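Local atomic coordinates of transcriptional activator, putative (Pyrococcus furiosus, PDB entry 1RTW), a protein that is of unknown function but is a putative transcriptional activator of the all-helical TENA/THI-4/PQQC family. Residues B[36-48]-B[80-94]. Residues are numbered along the deposited sequence; the frame is centred on the assembly and turned at random.
Sequences FEKWLVNDYYFVK and LEMFEKKAQELGISL
Y44 and F83 meet where segments 36-48 of helix 33-60 and 80-89 of helix 66-89 run nearly antiparallel, their axes 157° apart and 10.3 Å at closest approach, after which the chain turns at a Schellman motif in which G91 takes the positive phi and brings residues 92-94 back against 36-48. The pair exemplifies knobs-into-holes packing: F83 is the knob, set among L40, D43, Y44 and V47. One face of its ring receives Y44 CA, 4.1 Å from the centroid, while L40 O and D43 OD2 lie at its edge. The Y44 side chain slides past F83 in the opposite direction, the ring planes 39° apart. With CG of Y44 anti to the backbone N (chi1 178°), its ring reaches past F83 to L94, whose CD1 rests over one face, 3.9 Å from the ring centroid. Y44 OH donates to the anti lone pair of E84 OE2 at 2.7 Å, which tethers the hydroxyl end of the ring to helix 66-89. L40 CD2 touches I92 CD1 at 3.6 Å, and I92 CG1 lies against the E37 side chain. A water donates to both V41 O and L94 O, bridging the returning loop to the helix. Beyond this interface, helix 150-157 packs on the F83 side of the pair, with F152 edge-to-face with F83 and W156 touching W39 and D43, whereas K48, on helix 33-60, reaches the second subunit through a salt bridge with its D63.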
ATOM      1  N   PHE B  36      19.758 -21.821 -20.044  1.00 29.48           N
ATOM      2  CA  PHE B  36      19.705 -21.918 -18.596  1.00 28.68           C
ATOM      3  C   PHE B  36      20.115 -20.590 -17.964  1.00 28.66           C
ATOM      4  O   PHE B  36      19.520 -20.162 -16.971  1.00 29.48           O
ATOM      5  CB  PHE B  36      20.619 -23.031 -18.066  1.00 26.40           C
ATOM      6  CG  PHE B  36      20.652 -23.108 -16.573  1.00 23.99           C
ATOM      7  CD1 PHE B  36      19.625 -23.742 -15.876  1.00 22.23           C
ATOM      8  CD2 PHE B  36      21.664 -22.475 -15.854  1.00 22.80           C
ATOM      9  CE1 PHE B  36      19.599 -23.734 -14.489  1.00 21.38           C
ATOM     10  CE2 PHE B  36      21.645 -22.461 -14.462  1.00 22.96           C
ATOM     11  CZ  PHE B  36      20.607 -23.092 -13.781  1.00 21.78           C
ATOM     12  N   GLU B  37      21.134 -19.947 -18.530  1.00 28.29           N
ATOM     13  CA  GLU B  37      21.606 -18.675 -17.998  1.00 28.10           C
ATOM     14  C   GLU B  37      20.517 -17.614 -18.039  1.00 27.95           C
ATOM     15  O   GLU B  37      20.311 -16.892 -17.062  1.00 29.29           O
ATOM     16  CB  GLU B  37      22.848 -18.192 -18.745  1.00 27.99           C
ATOM     17  CG  GLU B  37      23.329 -16.820 -18.285  1.00 32.21           C
ATOM     18  CD  GLU B  37      24.738 -16.457 -18.773  1.00 37.25           C
ATOM     19  OE1 GLU B  37      25.582 -17.367 -18.961  1.00 39.14           O
ATOM     20  OE2 GLU B  37      25.006 -15.247 -18.936  1.00 36.34           O
ATOM     21  N   LYS B  38      19.815 -17.531 -19.162  1.00 26.39           N
ATOM     22  CA  LYS B  38      18.744 -16.559 -19.321  1.00 26.06           C
ATOM     23  C   LYS B  38      17.628 -16.833 -18.309  1.00 23.56           C
ATOM     24  O   LYS B  38      17.088 -15.906 -17.709  1.00 22.64           O
ATOM     25  CB  LYS B  38      18.205 -16.589 -20.758  1.00 30.34           C
ATOM     26  CG  LYS B  38      17.221 -15.478 -21.073  1.00 36.39           C
ATOM     27  CD  LYS B  38      17.105 -15.253 -22.565  1.00 42.44           C
ATOM     28  CE  LYS B  38      18.390 -14.674 -23.142  1.00 45.58           C
ATOM     29  NZ  LYS B  38      18.691 -13.335 -22.551  1.00 49.24           N
ATOM     30  N   TRP B  39      17.300 -18.106 -18.101  1.00 20.58           N
ATOM     31  CA  TRP B  39      16.269 -18.458 -17.137  1.00 20.29           C
ATOM     32  C   TRP B  39      16.710 -18.064 -15.732  1.00 19.34           C
ATOM     33  O   TRP B  39      15.918 -17.546 -14.958  1.00 20.69           O
ATOM     34  CB  TRP B  39      15.942 -19.958 -17.167  1.00 18.17           C
ATOM     35  CG  TRP B  39      15.082 -20.367 -15.989  1.00 19.08           C
ATOM     36  CD1 TRP B  39      13.727 -20.226 -15.875  1.00 18.39           C
ATOM     37  CD2 TRP B  39      15.539 -20.877 -14.726  1.00 19.86           C
ATOM     38  NE1 TRP B  39      13.316 -20.602 -14.621  1.00 19.39           N
ATOM     39  CE2 TRP B  39      14.405 -21.004 -13.895  1.00 19.24           C
ATOM     40  CE3 TRP B  39      16.797 -21.230 -14.217  1.00 18.49           C
ATOM     41  CZ2 TRP B  39      14.493 -21.470 -12.570  1.00 19.85           C
ATOM     42  CZ3 TRP B  39      16.883 -21.693 -12.897  1.00 18.75           C
ATOM     43  CH2 TRP B  39      15.737 -21.809 -12.092  1.00 17.97           C
ATOM     44  N   LEU B  40      17.981 -18.315 -15.425  1.00 19.01           N
ATOM     45  CA  LEU B  40      18.561 -18.018 -14.121  1.00 17.67           C
ATOM     46  C   LEU B  40      18.469 -16.535 -13.768  1.00 16.31           C
ATOM     47  O   LEU B  40      17.936 -16.177 -12.719  1.00 16.68           O
ATOM     48  CB  LEU B  40      20.023 -18.471 -14.093  1.00 18.55           C
ATOM     49  CG  LEU B  40      20.720 -18.528 -12.739  1.00 17.26           C
ATOM     50  CD1 LEU B  40      20.287 -19.775 -11.997  1.00 18.19           C
ATOM     51  CD2 LEU B  40      22.213 -18.534 -12.932  1.00 18.27           C
ATOM     52  N   VAL B  41      18.981 -15.679 -14.648  1.00 14.96           N
ATOM     53  CA  VAL B  41      18.960 -14.227 -14.448  1.00 14.50           C
ATOM     54  C   VAL B  41      17.539 -13.713 -14.215  1.00 14.20           C
ATOM     55  O   VAL B  41      17.300 -12.892 -13.334  1.00 13.81           O
ATOM     56  CB  VAL B  41      19.562 -13.500 -15.680  1.00 15.63           C
ATOM     57  CG1 VAL B  41      19.384 -12.011 -15.571  1.00 14.86           C
ATOM     58  CG2 VAL B  41      21.056 -13.834 -15.823  1.00 15.24           C
ATOM     59  N   ASN B  42      16.591 -14.225 -14.987  1.00 13.11           N
ATOM     60  CA  ASN B  42      15.213 -13.791 -14.861  1.00 13.50           C
ATOM     61  C   ASN B  42      14.465 -14.382 -13.678  1.00 13.34           C
ATOM     62  O   ASN B  42      13.647 -13.705 -13.055  1.00 12.54           O
ATOM     63  CB  ASN B  42      14.459 -14.032 -16.162  1.00 14.23           C
ATOM     64  CG  ASN B  42      14.860 -13.060 -17.236  1.00 15.67           C
ATOM     65  OD1 ASN B  42      14.263 -11.992 -17.382  1.00 17.88           O
ATOM     66  ND2 ASN B  42      15.886 -13.413 -17.992  1.00 18.22           N
ATOM     67  N   ASP B  43      14.729 -15.635 -13.350  1.00 12.36           N
ATOM     68  CA  ASP B  43      14.034 -16.207 -12.212  1.00 14.85           C
ATOM     69  C   ASP B  43      14.569 -15.628 -10.905  1.00 14.40           C
ATOM     70  O   ASP B  43      13.840 -15.507  -9.929  1.00 16.61           O
ATOM     71  CB  ASP B  43      14.120 -17.727 -12.210  1.00 15.53           C
ATOM     72  CG  ASP B  43      12.921 -18.358 -11.538  1.00 18.07           C
ATOM     73  OD1 ASP B  43      11.786 -18.138 -12.014  1.00 16.61           O
ATOM     74  OD2 ASP B  43      13.107 -19.062 -10.527  1.00 18.14           O
ATOM     75  N   TYR B  44      15.842 -15.246 -10.901  1.00 15.18           N
ATOM     76  CA  TYR B  44      16.463 -14.656  -9.721  1.00 14.14           C
ATOM     77  C   TYR B  44      15.741 -13.348  -9.406  1.00 14.70           C
ATOM     78  O   TYR B  44      15.483 -13.028  -8.243  1.00 14.37           O
ATOM     79  CB  TYR B  44      17.942 -14.394  -9.988  1.00 14.66           C
ATOM     80  CG  TYR B  44      18.662 -13.738  -8.844  1.00 11.73           C
ATOM     81  CD1 TYR B  44      18.837 -14.405  -7.636  1.00 14.09           C
ATOM     82  CD2 TYR B  44      19.206 -12.466  -8.983  1.00 14.71           C
ATOM     83  CE1 TYR B  44      19.548 -13.825  -6.593  1.00 15.18           C
ATOM     84  CE2 TYR B  44      19.919 -11.871  -7.948  1.00 16.05           C
ATOM     85  CZ  TYR B  44      20.086 -12.560  -6.758  1.00 15.16           C
ATOM     86  OH  TYR B  44      20.806 -11.983  -5.747  1.00 20.34           O
ATOM     87  N   TYR B  45      15.416 -12.604 -10.463  1.00 13.99           N
ATOM     88  CA  TYR B  45      14.691 -11.353 -10.342  1.00 12.86           C
ATOM     89  C   TYR B  45      13.281 -11.654  -9.830  1.00 13.60           C
ATOM     90  O   TYR B  45      12.759 -10.950  -8.968  1.00 13.92           O
ATOM     91  CB  TYR B  45      14.591 -10.675 -11.703  1.00 14.99           C
ATOM     92  CG  TYR B  45      13.729  -9.440 -11.713  1.00 12.76           C
ATOM     93  CD1 TYR B  45      12.441  -9.464 -12.258  1.00 16.22           C
ATOM     94  CD2 TYR B  45      14.215  -8.239 -11.225  1.00 15.91           C
ATOM     95  CE1 TYR B  45      11.663  -8.302 -12.319  1.00 16.41           C
ATOM     96  CE2 TYR B  45      13.451  -7.073 -11.279  1.00 20.40           C
ATOM     97  CZ  TYR B  45      12.179  -7.110 -11.825  1.00 18.57           C
ATOM     98  OH  TYR B  45      11.447  -5.943 -11.857  1.00 22.35           O
ATOM     99  N   PHE B  46      12.682 -12.722 -10.341  1.00 11.90           N
ATOM    100  CA  PHE B  46      11.343 -13.090  -9.912  1.00 12.22           C
ATOM    101  C   PHE B  46      11.316 -13.478  -8.432  1.00 10.85           C
ATOM    102  O   PHE B  46      10.436 -13.059  -7.700  1.00 11.23           O
ATOM    103  CB  PHE B  46      10.790 -14.247 -10.763  1.00 11.37           C
ATOM    104  CG  PHE B  46       9.400 -14.678 -10.364  1.00 15.30           C
ATOM    105  CD1 PHE B  46       8.285 -13.956 -10.789  1.00 15.04           C
ATOM    106  CD2 PHE B  46       9.210 -15.741  -9.489  1.00 15.17           C
ATOM    107  CE1 PHE B  46       7.002 -14.285 -10.334  1.00 19.10           C
ATOM    108  CE2 PHE B  46       7.923 -16.078  -9.025  1.00 18.84           C
ATOM    109  CZ  PHE B  46       6.822 -15.346  -9.447  1.00 15.31           C
ATOM    110  N   VAL B  47      12.293 -14.270  -7.999  1.00 11.91           N
ATOM    111  CA  VAL B  47      12.349 -14.732  -6.609  1.00 11.09           C
ATOM    112  C   VAL B  47      12.442 -13.567  -5.632  1.00 13.41           C
ATOM    113  O   VAL B  47      11.735 -13.539  -4.622  1.00 13.09           O
ATOM    114  CB  VAL B  47      13.522 -15.720  -6.398  1.00 10.64           C
ATOM    115  CG1 VAL B  47      13.714 -16.013  -4.922  1.00  8.78           C
ATOM    116  CG2 VAL B  47      13.265 -17.020  -7.174  1.00  6.38           C
ATOM    117  N   LYS B  48      13.300 -12.600  -5.949  1.00 14.97           N
ATOM    118  CA  LYS B  48      13.475 -11.425  -5.105  1.00 16.04           C
ATOM    119  C   LYS B  48      12.141 -10.715  -4.906  1.00 16.22           C
ATOM    120  O   LYS B  48      11.773 -10.355  -3.788  1.00 15.97           O
ATOM    121  CB  LYS B  48      14.479 -10.436  -5.726  1.00 16.17           C
ATOM    122  CG  LYS B  48      15.947 -10.813  -5.540  1.00 19.75           C
ATOM    123  CD  LYS B  48      16.899  -9.728  -6.037  1.00 19.25           C
ATOM    124  CE  LYS B  48      16.797  -9.537  -7.545  1.00 22.23           C
ATOM    125  NZ  LYS B  48      17.774  -8.531  -8.051  1.00 19.88           N
ATOM    126  N   LEU B  80      17.628 -17.279  -2.676  1.00 22.39           N
ATOM    127  CA  LEU B  80      18.529 -16.247  -3.185  1.00 26.05           C
ATOM    128  C   LEU B  80      19.958 -16.747  -3.168  1.00 30.16           C
ATOM    129  O   LEU B  80      20.678 -16.586  -4.152  1.00 32.26           O
ATOM    130  CB  LEU B  80      18.443 -14.966  -2.356  1.00 22.29           C
ATOM    131  CG  LEU B  80      17.104 -14.242  -2.414  1.00 21.73           C
ATOM    132  CD1 LEU B  80      17.164 -12.997  -1.547  1.00 19.41           C
ATOM    133  CD2 LEU B  80      16.757 -13.903  -3.861  1.00 17.61           C
ATOM    134  N   GLU B  81      20.365 -17.341  -2.046  1.00 34.19           N
ATOM    135  CA  GLU B  81      21.711 -17.882  -1.890  1.00 37.12           C
ATOM    136  C   GLU B  81      21.925 -18.990  -2.921  1.00 35.15           C
ATOM    137  O   GLU B  81      22.992 -19.100  -3.516  1.00 33.27           O
ATOM    138  CB  GLU B  81      21.905 -18.450  -0.477  1.00 44.35           C
ATOM    139  CG  GLU B  81      21.560 -17.480   0.655  1.00 54.76           C
ATOM    140  CD  GLU B  81      21.557 -18.135   2.037  1.00 59.54           C
ATOM    141  OE1 GLU B  81      21.645 -17.394   3.043  1.00 61.67           O
ATOM    142  OE2 GLU B  81      21.457 -19.380   2.125  1.00 62.45           O
HETATM  143  N   MSE B  82      20.894 -19.798  -3.143  1.00 33.69           N
HETATM  144  CA  MSE B  82      20.972 -20.886  -4.110  1.00 33.03           C
HETATM  145  C   MSE B  82      21.270 -20.354  -5.517  1.00 32.06           C
HETATM  146  O   MSE B  82      22.075 -20.934  -6.254  1.00 32.63           O
HETATM  147  CB  MSE B  82      19.672 -21.691  -4.092  1.00 32.94           C
HETATM  148  CG  MSE B  82      19.574 -22.736  -5.179  1.00 34.30           C
HETATM  149 SE   MSE B  82      17.983 -23.800  -5.061  1.00 34.92          SE
HETATM  150  CE  MSE B  82      16.689 -22.499  -5.647  1.00 32.77           C
ATOM    151  N   PHE B  83      20.634 -19.241  -5.879  1.00 29.59           N
ATOM    152  CA  PHE B  83      20.851 -18.635  -7.188  1.00 27.97           C
ATOM    153  C   PHE B  83      22.243 -18.016  -7.242  1.00 28.98           C
ATOM    154  O   PHE B  83      22.948 -18.145  -8.237  1.00 29.15           O
ATOM    155  CB  PHE B  83      19.808 -17.549  -7.474  1.00 22.80           C
ATOM    156  CG  PHE B  83      18.535 -18.058  -8.079  1.00 19.72           C
ATOM    157  CD1 PHE B  83      18.288 -17.895  -9.438  1.00 19.19           C
ATOM    158  CD2 PHE B  83      17.563 -18.671  -7.293  1.00 17.46           C
ATOM    159  CE1 PHE B  83      17.093 -18.335 -10.010  1.00 17.87           C
ATOM    160  CE2 PHE B  83      16.363 -19.114  -7.856  1.00 18.14           C
ATOM    161  CZ  PHE B  83      16.131 -18.943  -9.224  1.00 15.63           C
ATOM    162  N   GLU B  84      22.631 -17.347  -6.164  1.00 29.75           N
ATOM    163  CA  GLU B  84      23.931 -16.691  -6.086  1.00 32.39           C
ATOM    164  C   GLU B  84      25.123 -17.645  -6.126  1.00 33.90           C
ATOM    165  O   GLU B  84      26.130 -17.341  -6.762  1.00 33.43           O
ATOM    166  CB  GLU B  84      23.989 -15.811  -4.840  1.00 30.72           C
ATOM    167  CG  GLU B  84      23.053 -14.616  -4.915  1.00 28.53           C
ATOM    168  CD  GLU B  84      22.570 -14.135  -3.556  1.00 28.64           C
ATOM    169  OE1 GLU B  84      22.993 -14.692  -2.514  1.00 28.56           O
ATOM    170  OE2 GLU B  84      21.750 -13.196  -3.537  1.00 26.63           O
ATOM    171  N   LYS B  85      25.002 -18.787  -5.451  1.00 37.18           N
ATOM    172  CA  LYS B  85      26.068 -19.789  -5.420  1.00 41.04           C
ATOM    173  C   LYS B  85      26.265 -20.269  -6.854  1.00 42.13           C
ATOM    174  O   LYS B  85      27.321 -20.052  -7.457  1.00 43.02           O
ATOM    175  CB  LYS B  85      25.667 -20.981  -4.534  1.00 43.42           C
ATOM    176  CG  LYS B  85      26.841 -21.701  -3.866  1.00 45.46           C
ATOM    177  CD  LYS B  85      26.474 -23.125  -3.464  1.00 48.29           C
ATOM    178  CE  LYS B  85      26.324 -24.006  -4.702  1.00 50.81           C
ATOM    179  NZ  LYS B  85      25.694 -25.330  -4.436  1.00 51.76           N
ATOM    180  N   LYS B  86      25.195 -20.826  -7.417  1.00 40.92           N
ATOM    181  CA  LYS B  86      25.194 -21.345  -8.777  1.00 39.27           C
ATOM    182  C   LYS B  86      25.770 -20.347  -9.777  1.00 38.40           C
ATOM    183  O   LYS B  86      26.485 -20.726 -10.699  1.00 38.18           O
ATOM    184  CB  LYS B  86      23.771 -21.724  -9.182  1.00 37.82           C
ATOM    185  CG  LYS B  86      23.700 -22.562 -10.428  1.00 38.36           C
ATOM    186  CD  LYS B  86      24.410 -23.878 -10.197  1.00 41.54           C
ATOM    187  CE  LYS B  86      24.434 -24.735 -11.446  1.00 41.97           C
ATOM    188  NZ  LYS B  86      25.211 -25.980 -11.210  1.00 41.25           N
ATOM    189  N   ALA B  87      25.484 -19.068  -9.572  1.00 38.43           N
ATOM    190  CA  ALA B  87      25.982 -18.033 -10.467  1.00 40.19           C
ATOM    191  C   ALA B  87      27.497 -17.814 -10.347  1.00 41.79           C
ATOM    192  O   ALA B  87      28.153 -17.438 -11.318  1.00 41.63           O
ATOM    193  CB  ALA B  87      25.236 -16.747 -10.238  1.00 38.68           C
ATOM    194  N   GLN B  88      28.033 -18.001  -9.145  1.00 44.07           N
ATOM    195  CA  GLN B  88      29.469 -17.867  -8.907  1.00 47.79           C
ATOM    196  C   GLN B  88      30.227 -18.994  -9.617  1.00 47.31           C
ATOM    197  O   GLN B  88      31.232 -18.764 -10.297  1.00 47.92           O
ATOM    198  CB  GLN B  88      29.761 -17.954  -7.410  1.00 49.74           C
ATOM    199  CG  GLN B  88      29.998 -16.620  -6.740  1.00 54.78           C
ATOM    200  CD  GLN B  88      31.197 -15.867  -7.311  1.00 57.68           C
ATOM    201  OE1 GLN B  88      32.241 -16.455  -7.614  1.00 60.13           O
ATOM    202  NE2 GLN B  88      31.054 -14.553  -7.446  1.00 59.42           N
ATOM    203  N   GLU B  89      29.736 -20.212  -9.417  1.00 45.95           N
ATOM    204  CA  GLU B  89      30.305 -21.423  -9.995  1.00 46.14           C
ATOM    205  C   GLU B  89      30.298 -21.386 -11.515  1.00 46.21           C
ATOM    206  O   GLU B  89      31.195 -21.931 -12.156  1.00 48.06           O
ATOM    207  CB  GLU B  89      29.527 -22.641  -9.499  1.00 45.67           C
ATOM    208  CG  GLU B  89      29.440 -22.711  -7.977  1.00 47.53           C
ATOM    209  CD  GLU B  89      28.660 -23.911  -7.469  1.00 49.38           C
ATOM    210  OE1 GLU B  89      29.023 -24.434  -6.392  1.00 51.66           O
ATOM    211  OE2 GLU B  89      27.686 -24.330  -8.132  1.00 48.99           O
ATOM    212  N   LEU B  90      29.298 -20.720 -12.083  1.00 44.31           N
ATOM    213  CA  LEU B  90      29.170 -20.600 -13.526  1.00 43.78           C
ATOM    214  C   LEU B  90      29.760 -19.297 -14.071  1.00 43.66           C
ATOM    215  O   LEU B  90      29.683 -19.039 -15.272  1.00 43.54           O
ATOM    216  CB  LEU B  90      27.697 -20.708 -13.928  1.00 43.61           C
ATOM    217  CG  LEU B  90      27.111 -22.048 -14.382  1.00 43.84           C
ATOM    218  CD1 LEU B  90      27.605 -23.196 -13.527  1.00 42.66           C
ATOM    219  CD2 LEU B  90      25.592 -21.958 -14.354  1.00 43.08           C
ATOM    220  N   GLY B  91      30.337 -18.480 -13.189  1.00 43.55           N
ATOM    221  CA  GLY B  91      30.922 -17.209 -13.604  1.00 43.70           C
ATOM    222  C   GLY B  91      29.936 -16.354 -14.380  1.00 44.21           C
ATOM    223  O   GLY B  91      30.291 -15.665 -15.342  1.00 41.91           O
ATOM    224  N   ILE B  92      28.682 -16.409 -13.945  1.00 45.40           N
ATOM    225  CA  ILE B  92      27.599 -15.682 -14.586  1.00 44.35           C
ATOM    226  C   ILE B  92      27.122 -14.499 -13.739  1.00 41.96           C
ATOM    227  O   ILE B  92      27.146 -14.544 -12.511  1.00 40.84           O
ATOM    228  CB  ILE B  92      26.449 -16.677 -14.949  1.00 47.17           C
ATOM    229  CG1 ILE B  92      25.137 -15.948 -15.257  1.00 49.24           C
ATOM    230  CG2 ILE B  92      26.284 -17.724 -13.854  1.00 48.30           C
ATOM    231  CD1 ILE B  92      24.205 -15.801 -14.068  1.00 51.83           C
ATOM    232  N   SER B  93      26.751 -13.419 -14.418  1.00 40.59           N
ATOM    233  CA  SER B  93      26.278 -12.206 -13.760  1.00 40.06           C
ATOM    234  C   SER B  93      24.754 -12.129 -13.690  1.00 38.99           C
ATOM    235  O   SER B  93      24.060 -12.390 -14.679  1.00 38.72           O
ATOM    236  CB  SER B  93      26.811 -10.973 -14.481  1.00 39.81           C
ATOM    237  OG  SER B  93      26.177  -9.805 -13.989  1.00 42.84           O
ATOM    238  N   LEU B  94      24.250 -11.714 -12.529  1.00 37.24           N
ATOM    239  CA  LEU B  94      22.810 -11.597 -12.293  1.00 35.13           C
ATOM    240  C   LEU B  94      22.326 -10.159 -12.424  1.00 35.36           C
ATOM    241  O   LEU B  94      21.147  -9.875 -12.232  1.00 36.21           O
ATOM    242  CB  LEU B  94      22.471 -12.121 -10.891  1.00 32.87           C
ATOM    243  CG  LEU B  94      22.831 -13.580 -10.582  1.00 31.35           C
ATOM    244  CD1 LEU B  94      22.969 -13.804  -9.089  1.00 29.71           C
ATOM    245  CD2 LEU B  94      21.802 -14.514 -11.163  1.00 29.46           C
TER
HETATM  246  O   HOH W   1      18.567 -11.138 -11.909  1.00 17.47           O